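Local coordinates for extracellular solute-binding protein (Conexibacter woesei, PDB 4P98), which probably binds a small solute, perhaps a nucleoside as PnrA does, outside the cell membrane and delivers it to an ABC transporter, at residues 218-228 and 235-243; 111-122 and 264-272. All coordinates share one frame; numbering follows the deposited sequence.

Contact 1: 218-228 and 235-243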
# COMPACT_ATOMS: atom_id res chain seq x y z
N ALA A 218 13.09 15.64 -7.70
CA ALA A 218 14.16 15.12 -6.86
C ALA A 218 15.45 14.88 -7.65
O ALA A 218 16.54 15.23 -7.21
CB ALA A 218 13.71 13.84 -6.18
N VAL A 219 15.32 14.26 -8.82
CA VAL A 219 16.48 14.01 -9.68
C VAL A 219 17.14 15.34 -10.07
O VAL A 219 18.36 15.46 -10.04
CB VAL A 219 16.10 13.20 -10.94
CG1 VAL A 219 17.23 13.18 -11.96
CG2 VAL A 219 15.72 11.77 -10.55
N ALA A 220 16.34 16.35 -10.41
CA ALA A 220 16.88 17.66 -10.80
C ALA A 220 17.68 18.30 -9.66
O ALA A 220 18.69 18.99 -9.90
CB ALA A 220 15.74 18.58 -11.26
N GLY A 221 17.24 18.07 -8.43
CA GLY A 221 17.90 18.64 -7.26
C GLY A 221 18.81 17.71 -6.46
O GLY A 221 19.27 18.08 -5.40
N ASP A 222 19.06 16.51 -6.98
CA ASP A 222 19.93 15.53 -6.33
C ASP A 222 19.52 15.21 -4.88
O ASP A 222 20.39 15.12 -4.01
CB ASP A 222 21.39 16.00 -6.35
CG ASP A 222 21.89 16.29 -7.76
OD1 ASP A 222 21.76 15.41 -8.63
OD2 ASP A 222 22.43 17.40 -7.98
N VAL A 223 18.22 15.06 -4.62
CA VAL A 223 17.76 14.65 -3.28
C VAL A 223 17.12 13.27 -3.34
O VAL A 223 16.65 12.85 -4.39
CB VAL A 223 16.77 15.62 -2.61
CG1 VAL A 223 17.44 16.96 -2.33
CG2 VAL A 223 15.51 15.80 -3.43
N PRO A 224 17.11 12.54 -2.22
CA PRO A 224 16.47 11.24 -2.26
C PRO A 224 14.94 11.35 -2.13
O PRO A 224 14.44 12.37 -1.69
CB PRO A 224 17.05 10.52 -1.02
CG PRO A 224 17.33 11.64 -0.08
CD PRO A 224 17.83 12.76 -0.95
N THR A 225 14.23 10.28 -2.50
CA THR A 225 12.80 10.22 -2.27
C THR A 225 12.40 8.98 -1.43
O THR A 225 13.16 8.01 -1.29
CB THR A 225 11.99 10.23 -3.58
OG1 THR A 225 12.19 9.02 -4.32
CG2 THR A 225 12.35 11.43 -4.45
N ILE A 226 11.19 9.07 -0.88
CA ILE A 226 10.49 7.93 -0.28
C ILE A 226 9.08 7.88 -0.88
O ILE A 226 8.45 8.93 -1.05
CB ILE A 226 10.37 8.11 1.25
CG1 ILE A 226 11.75 7.99 1.89
CG2 ILE A 226 9.43 7.08 1.87
CD1 ILE A 226 11.79 8.42 3.35
N GLY A 227 8.60 6.69 -1.24
CA GLY A 227 7.19 6.51 -1.59
C GLY A 227 6.82 6.57 -3.05
O GLY A 227 5.65 6.40 -3.40
N VAL A 228 7.82 6.76 -3.92
CA VAL A 228 7.57 6.90 -5.35
C VAL A 228 7.20 5.57 -5.97
O VAL A 228 7.77 4.54 -5.64
CB VAL A 228 8.77 7.55 -6.08
CG1 VAL A 228 8.51 7.61 -7.58
CG2 VAL A 228 9.04 8.92 -5.51
N ASP A 235 16.17 6.29 -13.70
CA ASP A 235 16.81 7.44 -13.05
C ASP A 235 16.07 7.88 -11.81
O ASP A 235 16.69 8.37 -10.86
CB ASP A 235 16.93 8.64 -14.00
CG ASP A 235 18.04 8.49 -15.02
OD1 ASP A 235 18.55 7.36 -15.22
OD2 ASP A 235 18.40 9.51 -15.66
N ILE A 236 14.74 7.73 -11.83
CA ILE A 236 13.91 8.13 -10.69
C ILE A 236 13.98 7.04 -9.62
O ILE A 236 14.18 7.33 -8.45
CB ILE A 236 12.44 8.42 -11.11
CG1 ILE A 236 12.27 9.82 -11.72
CG2 ILE A 236 11.53 8.45 -9.89
CD1 ILE A 236 13.15 10.13 -12.91
N LYS A 237 13.84 5.78 -10.04
CA LYS A 237 13.97 4.65 -9.11
C LYS A 237 15.30 4.70 -8.38
O LYS A 237 15.38 4.36 -7.20
CB LYS A 237 13.79 3.30 -9.83
CG LYS A 237 12.35 3.00 -10.22
CD LYS A 237 12.10 1.52 -10.49
CE LYS A 237 12.69 1.09 -11.82
NZ LYS A 237 12.42 -0.35 -12.11
N ALA A 238 16.35 5.16 -9.06
CA ALA A 238 17.67 5.23 -8.46
C ALA A 238 17.75 6.18 -7.26
O ALA A 238 18.65 6.04 -6.45
CB ALA A 238 18.71 5.61 -9.51
N VAL A 239 16.83 7.13 -7.12
CA VAL A 239 16.87 8.02 -5.97
C VAL A 239 15.80 7.69 -4.90
O VAL A 239 15.73 8.34 -3.89
CB VAL A 239 16.79 9.51 -6.38
CG1 VAL A 239 17.92 9.82 -7.35
CG2 VAL A 239 15.43 9.85 -7.01
N ASN A 240 14.98 6.68 -5.16
CA ASN A 240 13.97 6.26 -4.18
C ASN A 240 14.55 5.24 -3.20
O ASN A 240 14.82 4.10 -3.57
CB ASN A 240 12.74 5.69 -4.89
CG ASN A 240 11.53 5.62 -3.97
OD1 ASN A 240 10.99 6.65 -3.53
ND2 ASN A 240 11.07 4.41 -3.70
N ILE A 241 14.72 5.67 -1.97
CA ILE A 241 15.31 4.85 -0.91
C ILE A 241 14.43 3.63 -0.70
O ILE A 241 14.88 2.48 -0.82
CB ILE A 241 15.42 5.65 0.40
CG1 ILE A 241 16.41 6.79 0.23
CG2 ILE A 241 15.92 4.75 1.54
CD1 ILE A 241 16.27 7.87 1.29
N THR A 242 13.15 3.89 -0.47
CA THR A 242 12.21 2.83 -0.23
C THR A 242 10.79 3.37 -0.31
O THR A 242 10.58 4.57 -0.36
CB THR A 242 12.46 2.20 1.17
OG1 THR A 242 11.67 1.00 1.32
CG2 THR A 242 12.14 3.18 2.26
N THR A 243 9.84 2.45 -0.28
CA THR A 243 8.42 2.77 -0.28
C THR A 243 7.69 1.79 0.67
O THR A 243 7.96 0.61 0.63
CB THR A 243 7.87 2.63 -1.71
OG1 THR A 243 8.39 3.71 -2.52
CG2 THR A 243 6.33 2.65 -1.72
O HOH W 1 7.89 1.90 -4.83

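Contact 2: 111-122 and 264-272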
# COMPACT_ATOMS: atom_id res chain seq x y z
N ALA A 111 -15.74 -6.78 8.35
CA ALA A 111 -15.73 -8.01 9.14
C ALA A 111 -17.14 -8.52 9.47
O ALA A 111 -17.38 -9.73 9.42
CB ALA A 111 -14.91 -7.85 10.41
N GLU A 112 -18.02 -7.57 9.79
CA GLU A 112 -19.45 -7.78 10.11
C GLU A 112 -20.24 -8.43 8.97
O GLU A 112 -21.13 -9.24 9.20
CB GLU A 112 -20.13 -6.43 10.38
CG GLU A 112 -19.93 -5.79 11.74
CD GLU A 112 -20.04 -4.27 11.67
OE1 GLU A 112 -20.41 -3.75 10.60
OE2 GLU A 112 -19.75 -3.59 12.68
N ARG A 113 -19.90 -8.05 7.75
CA ARG A 113 -20.75 -8.22 6.57
C ARG A 113 -20.32 -9.39 5.68
O ARG A 113 -20.80 -9.52 4.56
CB ARG A 113 -20.76 -6.91 5.78
CG ARG A 113 -21.10 -5.70 6.66
CD ARG A 113 -20.95 -4.38 5.92
NE ARG A 113 -21.65 -4.48 4.65
CZ ARG A 113 -21.11 -4.36 3.44
NH1 ARG A 113 -19.82 -4.04 3.30
NH2 ARG A 113 -21.88 -4.52 2.37
N LEU A 114 -19.45 -10.26 6.18
CA LEU A 114 -18.91 -11.37 5.39
C LEU A 114 -19.86 -12.56 5.34
O LEU A 114 -20.19 -13.13 6.38
CB LEU A 114 -17.58 -11.84 5.99
CG LEU A 114 -16.43 -10.84 5.99
CD1 LEU A 114 -15.20 -11.41 6.69
CD2 LEU A 114 -16.06 -10.44 4.57
N PRO A 115 -20.29 -12.96 4.13
CA PRO A 115 -20.93 -14.26 4.00
C PRO A 115 -19.98 -15.40 4.41
O PRO A 115 -18.76 -15.17 4.50
CB PRO A 115 -21.29 -14.35 2.51
CG PRO A 115 -21.28 -12.94 2.00
CD PRO A 115 -20.24 -12.24 2.84
N PRO A 116 -20.50 -16.61 4.65
CA PRO A 116 -19.67 -17.73 5.12
C PRO A 116 -18.53 -18.11 4.19
O PRO A 116 -17.61 -18.80 4.62
CB PRO A 116 -20.66 -18.90 5.21
CG PRO A 116 -22.02 -18.27 5.27
CD PRO A 116 -21.91 -17.01 4.45
N ASN A 117 -18.61 -17.70 2.93
CA ASN A 117 -17.59 -18.05 1.95
C ASN A 117 -16.70 -16.88 1.52
O ASN A 117 -16.05 -16.96 0.47
CB ASN A 117 -18.21 -18.72 0.71
CG ASN A 117 -19.21 -17.84 -0.02
OD1 ASN A 117 -19.80 -16.92 0.56
ND2 ASN A 117 -19.44 -18.14 -1.30
N VAL A 118 -16.65 -15.82 2.33
CA VAL A 118 -15.81 -14.68 2.01
C VAL A 118 -14.85 -14.38 3.16
O VAL A 118 -15.26 -14.35 4.31
CB VAL A 118 -16.66 -13.41 1.73
CG1 VAL A 118 -15.77 -12.29 1.23
CG2 VAL A 118 -17.78 -13.71 0.73
N ASP A 119 -13.57 -14.21 2.84
CA ASP A 119 -12.58 -13.65 3.76
C ASP A 119 -12.39 -12.16 3.43
O ASP A 119 -12.42 -11.75 2.25
CB ASP A 119 -11.22 -14.37 3.60
CG ASP A 119 -11.18 -15.77 4.22
OD1 ASP A 119 -12.16 -16.23 4.85
OD2 ASP A 119 -10.10 -16.40 4.08
N GLY A 120 -12.19 -11.35 4.46
CA GLY A 120 -11.97 -9.92 4.29
C GLY A 120 -10.66 -9.43 4.86
O GLY A 120 -10.05 -10.09 5.72
N TRP A 121 -10.21 -8.27 4.39
CA TRP A 121 -9.04 -7.63 4.98
C TRP A 121 -9.09 -6.12 4.90
O TRP A 121 -9.87 -5.52 4.13
CB TRP A 121 -7.73 -8.18 4.38
CG TRP A 121 -7.52 -7.86 2.92
CD1 TRP A 121 -7.99 -8.58 1.84
CD2 TRP A 121 -6.79 -6.75 2.38
NE1 TRP A 121 -7.58 -7.98 0.67
CE2 TRP A 121 -6.86 -6.85 0.97
CE3 TRP A 121 -6.09 -5.68 2.95
CZ2 TRP A 121 -6.26 -5.91 0.12
CZ3 TRP A 121 -5.48 -4.75 2.09
CH2 TRP A 121 -5.57 -4.87 0.70
N THR A 122 -8.25 -5.51 5.72
CA THR A 122 -8.16 -4.07 5.82
C THR A 122 -6.72 -3.65 6.19
O THR A 122 -5.88 -4.49 6.55
CB THR A 122 -9.16 -3.52 6.85
OG1 THR A 122 -9.22 -2.09 6.76
CG2 THR A 122 -8.77 -3.90 8.25
N PHE A 264 -12.01 -22.37 4.75
CA PHE A 264 -12.16 -21.01 4.22
C PHE A 264 -13.44 -20.33 4.66
O PHE A 264 -14.49 -20.96 4.73
CB PHE A 264 -12.08 -21.03 2.69
CG PHE A 264 -11.91 -19.67 2.07
CD1 PHE A 264 -13.00 -18.82 1.91
CD2 PHE A 264 -10.66 -19.23 1.65
CE1 PHE A 264 -12.85 -17.55 1.36
CE2 PHE A 264 -10.50 -17.97 1.10
CZ PHE A 264 -11.60 -17.13 0.95
N GLY A 265 -13.34 -19.05 4.98
CA GLY A 265 -14.52 -18.22 5.19
C GLY A 265 -14.51 -17.44 6.49
O GLY A 265 -14.12 -17.95 7.55
N ARG A 266 -14.96 -16.19 6.42
CA ARG A 266 -15.14 -15.31 7.57
C ARG A 266 -13.87 -14.94 8.34
O ARG A 266 -13.96 -14.36 9.41
CB ARG A 266 -16.25 -15.84 8.50
CG ARG A 266 -17.60 -15.48 7.92
CD ARG A 266 -18.80 -16.11 8.59
NE ARG A 266 -20.01 -15.50 8.01
CZ ARG A 266 -21.25 -15.91 8.24
NH1 ARG A 266 -22.26 -15.27 7.66
NH2 ARG A 266 -21.50 -16.95 9.02
N ARG A 267 -12.70 -15.19 7.75
CA ARG A 267 -11.45 -14.65 8.27
C ARG A 267 -11.44 -13.15 8.03
O ARG A 267 -11.88 -12.68 6.96
CB ARG A 267 -10.27 -15.30 7.57
CG ARG A 267 -8.95 -15.20 8.33
CD ARG A 267 -8.94 -16.07 9.60
NE ARG A 267 -9.05 -17.50 9.31
CZ ARG A 267 -8.04 -18.29 8.94
NH1 ARG A 267 -6.80 -17.79 8.77
NH2 ARG A 267 -8.26 -19.59 8.72
N PHE A 268 -10.99 -12.40 9.02
CA PHE A 268 -10.78 -10.98 8.82
C PHE A 268 -9.37 -10.58 9.23
O PHE A 268 -9.03 -10.60 10.41
CB PHE A 268 -11.83 -10.11 9.52
CG PHE A 268 -11.82 -8.70 9.05
CD1 PHE A 268 -12.31 -8.39 7.80
CD2 PHE A 268 -11.29 -7.68 9.83
CE1 PHE A 268 -12.28 -7.09 7.32
CE2 PHE A 268 -11.26 -6.38 9.36
CZ PHE A 268 -11.76 -6.08 8.11
N ASP A 269 -8.58 -10.20 8.24
CA ASP A 269 -7.17 -9.92 8.43
C ASP A 269 -6.86 -8.42 8.41
O ASP A 269 -7.35 -7.67 7.54
CB ASP A 269 -6.36 -10.66 7.35
CG ASP A 269 -6.55 -12.16 7.41
OD1 ASP A 269 -6.41 -12.72 8.53
OD2 ASP A 269 -6.84 -12.80 6.36
N VAL A 270 -6.06 -7.98 9.38
CA VAL A 270 -5.55 -6.63 9.37
C VAL A 270 -4.09 -6.69 8.88
O VAL A 270 -3.27 -7.43 9.43
CB VAL A 270 -5.62 -5.98 10.76
CG1 VAL A 270 -5.12 -4.55 10.71
CG2 VAL A 270 -7.05 -6.01 11.28
N LEU A 271 -3.78 -5.95 7.82
CA LEU A 271 -2.41 -5.86 7.35
C LEU A 271 -1.81 -4.62 7.98
O LEU A 271 -2.29 -3.52 7.75
CB LEU A 271 -2.34 -5.81 5.82
CG LEU A 271 -2.32 -7.16 5.10
CD1 LEU A 271 -3.62 -7.92 5.28
CD2 LEU A 271 -2.02 -6.94 3.62
N ALA A 272 -0.78 -4.80 8.80
CA ALA A 272 -0.24 -3.70 9.61
C ALA A 272 1.27 -3.81 9.80
O ALA A 272 1.89 -4.80 9.44
CB ALA A 272 -0.94 -3.67 10.97
O HOH W 2 -15.16 -11.87 10.66
O HOH W 3 -8.62 -12.05 4.55

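Contact 1: 218-228 and 235-243
Thr225 and Asn240 pair as neighbours in two short parallel strands, 225-226 and 240-242, at one border of a five-stranded sheet; the short helix 234-237 between them makes this a beta-alpha-beta unit. Two backbone bonds set the register: Thr225 N to Val239 O (2.8 Å) and Ile241 N to Thr225 O. Gly227 N adds a third to Thr242 O, and its backbone angles, with positive phi, call for glycine.

The amide of Asn240 links Thr225, at the start of one strand, to Val228 and Thr243, just past the two strands. With CG anti to the backbone N (chi1 -164°), its OD1 takes the hydroxyl OG1 of Thr225 on an in-plane lone pair at 2.8 Å, and Val228 N from above the carbonyl plane at 3.2 Å. ND2 donates an N-H to Thr243 OG1 at 3.0 Å, nearly in the amide plane, which fixes the flip of the group. A leucine here would probably leave the Thr225 hydroxyl and Val228 N without their shared acceptor. A water links Thr243 OG1 with Val228 O.

Apolar side chains fill the rest: Val219 CG2 meets Ile236 CD1 at 3.9 Å and also touches Val239, while Pro224 CB lies against Ile241 CD1 at 3.6 Å. Strand 225-226 bonds in turn to strand 205-207. One face, with Ile226 and Thr242, rests on helix 125-137; on the other, Thr225 meets Leu214 of helix 212-221, which Val228 also touches.

Contact 2: 111-122 and 264-272
Strands 118-122 and 268-271 run parallel, their axes 4.6 Å apart at 23°, and bridge Gly120 with Phe268, Trp121 with Asp269 and Thr122 with Val270. Alternating backbone bonds, from Gly120 N to Arg267 O (2.8 Å) through to Leu271 N to Thr122 O, join them along this length.

Phe268 lies over the glycine of its own pair: a CB on Gly120 would press tightly on the ring at CD1. Ala111 CB sits over one face of that ring, a CH-pi contact 3.6 Å from the centroid, and Thr122 CG2 reaches its CE2 and CZ. On the face carrying Trp121 and Asp269, the indole CE3 touches Leu271 CD1, and a water joins Asp269 OD2 to Gly120 O.

Near the start of its strand, Asp119 reaches across to the loop that leads into 268-271. Its CG lies anti to its own carbonyl carbon (chi1 -75°), which brings OD1 within 3.1 Å of Arg267 N, a bond made from above the carboxylate plane. The same carboxylate stacks on the Phe264 ring with the planes 11° apart, OD2 over one face, while Asn117 O comes to the ring edge. Gly265 CA lies so close to Pro116 O that a CB would clash, and its backbone angles alone call for glycine.

Arg266, extended from CG to NE, grips Leu114 O side-on with NE (2.9 Å) and NH1 (3.2 Å), with Leu114 O nearly in the guanidinium plane; Pro116 N covers one face of that group. The chemistry implies a border held chiefly by main-chain atoms, with two charged side chains added: Asp119, from within its strand, holds the N-H of Arg267, and Arg266 clasps the carbonyl of Leu114, so the loop ahead of 268-271 is fastened both to the neighbouring strand and to the loop before it.

How the contacts relate
Contacts 1 and 2 lie on opposite sides of the chain's centre, their own centres about 36 Å apart and their nearest atoms about 12 Å apart, without touching. Each joins a border strand to its neighbour in a different parallel sheet: contact 1 in the five-stranded one, contact 2 in the six-stranded one. Along the chain 111-122 comes first, then both segments of contact 1, then 264-272, so the chain builds the second sheet before strand 268-271 returns to complete the first. Such a two-lobed build, with the chain crossing between lobes more than once, is that of periplasmic binding proteins, whose lobes typically close on a solute between them.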